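Local coordinates for protein DUF176 (Nitrosomonas europaea, PDB 2OMO) that is of unconfirmed function but belongs to the antibiotic biosynthesis monooxygenase family and probably acts as an oxidoreductase, at residues K41-M46 against R97-D102. Residues are numbered along the deposited sequence; the frame is centred on the assembly and turned at random.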
loop_
_atom_site.group_PDB
_atom_site.type_symbol
_atom_site.label_atom_id
_atom_site.label_comp_id
_atom_site.label_asym_id
_atom_site.label_seq_id
_atom_site.Cartn_x
_atom_site.Cartn_y
_atom_site.Cartn_z
ATOM N N LYS A 41 7.462 -10.402 -13.068
ATOM C CA LYS A 41 8.393 -9.595 -12.267
ATOM C C LYS A 41 9.305 -8.757 -13.128
ATOM O O LYS A 41 9.570 -7.587 -12.840
ATOM C CB LYS A 41 9.240 -10.463 -11.314
ATOM C CG LYS A 41 8.382 -11.170 -10.260
ATOM C CD LYS A 41 9.211 -11.897 -9.186
ATOM C CE LYS A 41 10.347 -12.698 -9.705
ATOM N NZ LYS A 41 10.969 -13.446 -8.570
ATOM N N GLU A 42 9.791 -9.360 -14.216
ATOM C CA GLU A 42 10.759 -8.674 -15.045
ATOM C C GLU A 42 10.096 -7.496 -15.777
ATOM O O GLU A 42 10.663 -6.416 -15.877
ATOM C CB GLU A 42 11.368 -9.695 -16.020
ATOM C CG GLU A 42 12.140 -9.153 -17.198
ATOM C CD GLU A 42 12.715 -10.349 -18.006
ATOM O OE1 GLU A 42 11.915 -11.231 -18.415
ATOM O OE2 GLU A 42 13.942 -10.412 -18.176
ATOM N N ALA A 43 8.910 -7.739 -16.317
ATOM C CA ALA A 43 8.143 -6.705 -17.017
ATOM C C ALA A 43 7.779 -5.579 -16.038
ATOM O O ALA A 43 7.867 -4.397 -16.380
ATOM C CB ALA A 43 6.885 -7.316 -17.669
ATOM N N THR A 44 7.417 -5.953 -14.808
ATOM C CA THR A 44 7.009 -4.956 -13.818
ATOM C C THR A 44 8.227 -4.167 -13.292
ATOM O O THR A 44 8.095 -2.987 -12.929
ATOM C CB THR A 44 6.178 -5.617 -12.682
ATOM O OG1 THR A 44 5.105 -6.348 -13.279
ATOM C CG2 THR A 44 5.631 -4.570 -11.713
ATOM N N ARG A 45 9.412 -4.774 -13.310
ATOM C CA ARG A 45 10.649 -4.068 -12.940
ATOM C C ARG A 45 10.821 -2.835 -13.835
ATOM O O ARG A 45 11.142 -1.738 -13.365
ATOM C CB ARG A 45 11.870 -5.010 -13.074
ATOM C CG ARG A 45 13.218 -4.364 -12.723
ATOM C CD ARG A 45 14.385 -5.333 -12.977
ATOM N NE ARG A 45 15.541 -4.676 -13.580
ATOM C CZ ARG A 45 16.081 -5.010 -14.755
ATOM N NH1 ARG A 45 17.137 -4.354 -15.216
ATOM N NH2 ARG A 45 15.573 -6.005 -15.476
HETATM N N MSE A 46 10.628 -3.037 -15.142
HETATM C CA MSE A 46 10.794 -1.989 -16.126
HETATM C C MSE A 46 9.803 -0.870 -15.890
HETATM O O MSE A 46 10.155 0.321 -15.986
HETATM C CB MSE A 46 10.592 -2.570 -17.529
HETATM C CG MSE A 46 11.358 -3.851 -17.728
HETATM SE SE MSE A 46 13.245 -3.501 -17.953
HETATM C CE MSE A 46 13.878 -3.439 -16.127
ATOM N N ARG A 97 1.299 -2.934 -19.824
ATOM C CA ARG A 97 -0.073 -3.399 -19.951
ATOM C C ARG A 97 -0.214 -4.421 -21.092
ATOM O O ARG A 97 -0.759 -5.501 -20.888
ATOM C CB ARG A 97 -1.024 -2.210 -20.182
ATOM C CG ARG A 97 -2.496 -2.564 -20.245
ATOM C CD ARG A 97 -3.250 -1.425 -20.907
ATOM N NE ARG A 97 -2.810 -1.308 -22.302
ATOM C CZ ARG A 97 -3.189 -0.354 -23.162
ATOM N NH1 ARG A 97 -4.015 0.612 -22.773
ATOM N NH2 ARG A 97 -2.738 -0.370 -24.419
ATOM N N ASP A 98 0.302 -4.078 -22.270
ATOM C CA ASP A 98 0.279 -5.015 -23.411
ATOM C C ASP A 98 1.078 -6.290 -23.141
ATOM O O ASP A 98 0.655 -7.378 -23.533
ATOM C CB ASP A 98 0.803 -4.343 -24.673
ATOM C CG ASP A 98 -0.092 -3.242 -25.159
ATOM O OD1 ASP A 98 -1.184 -3.032 -24.567
ATOM O OD2 ASP A 98 0.290 -2.593 -26.164
ATOM N N THR A 99 2.223 -6.152 -22.482
ATOM C CA THR A 99 3.113 -7.288 -22.215
ATOM C C THR A 99 2.522 -8.341 -21.257
ATOM O O THR A 99 2.590 -9.577 -21.535
ATOM C CB THR A 99 4.488 -6.790 -21.743
ATOM O OG1 THR A 99 5.042 -5.942 -22.758
ATOM C CG2 THR A 99 5.481 -7.945 -21.510
ATOM N N VAL A 100 1.913 -7.869 -20.175
ATOM C CA VAL A 100 1.478 -8.770 -19.128
ATOM C C VAL A 100 0.038 -9.266 -19.380
ATOM O O VAL A 100 -0.444 -10.156 -18.698
ATOM C CB VAL A 100 1.615 -8.123 -17.716
ATOM C CG1 VAL A 100 3.039 -7.596 -17.459
ATOM C CG2 VAL A 100 0.579 -6.996 -17.536
ATOM N N ALA A 101 -0.634 -8.703 -20.387
ATOM C CA ALA A 101 -2.055 -9.015 -20.604
ATOM C C ALA A 101 -2.316 -10.549 -20.576
ATOM O O ALA A 101 -3.191 -11.042 -19.831
ATOM C CB ALA A 101 -2.527 -8.398 -21.910
ATOM N N ASP A 102 -1.508 -11.283 -21.327
ATOM C CA ASP A 102 -1.694 -12.716 -21.490
ATOM C C ASP A 102 -1.207 -13.538 -20.303
ATOM O O ASP A 102 -1.426 -14.765 -20.268
ATOM C CB ASP A 102 -1.030 -13.191 -22.786
ATOM C CG ASP A 102 -1.739 -12.658 -24.023
ATOM O OD1 ASP A 102 -2.971 -12.443 -23.947
ATOM O OD2 ASP A 102 -1.063 -12.461 -25.056
#
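Ala43 meets Thr99 and Val100 through its single methyl, and this small apolar patch makes up the direct contact between 41-46 and 97-102. The approach is close: the CA atoms of Ala43 and Thr99 lie 7.3 Å apart, a spacing that the short alanine side chain permits. Ala43 CB touches Val100 CG1 at 3.9 Å and Thr99 CG2 at 4.1 Å, so one methyl is met by methyls from two consecutive residues. The Thr99 torsion (chi1 -59°) sets CG2 anti to the backbone N and turns it to Ala43, while OG1, beside that N, is hydrogen-bonded to the carbonyl O of Thr95 within its own helix. Val100, which is buried, offers CG1, anti to its carbonyl carbon. The two segments bury just 93 Å² in all, consistent with a limited van der Waals contact. One residue on, Thr44 OG1 stays 4.8 Å from Val100 CG1, yet it is hydrogen-bonded to Phe40 O within its own helix and to Trp96 NE1 of helix 91-100, and the second bond ties the two helices together. Lys41 packs on Leu116 and Arg45 on Tyr117, both of the second subunit, while Lys41 on Gln64 and Phe72 and Thr44 on Ile62 and Leu74 set helix 37-51, consistent with the family's ferredoxin-like alpha/beta fold, against antiparallel strands 57-65 and 71-78, with helix 91-100 beside it.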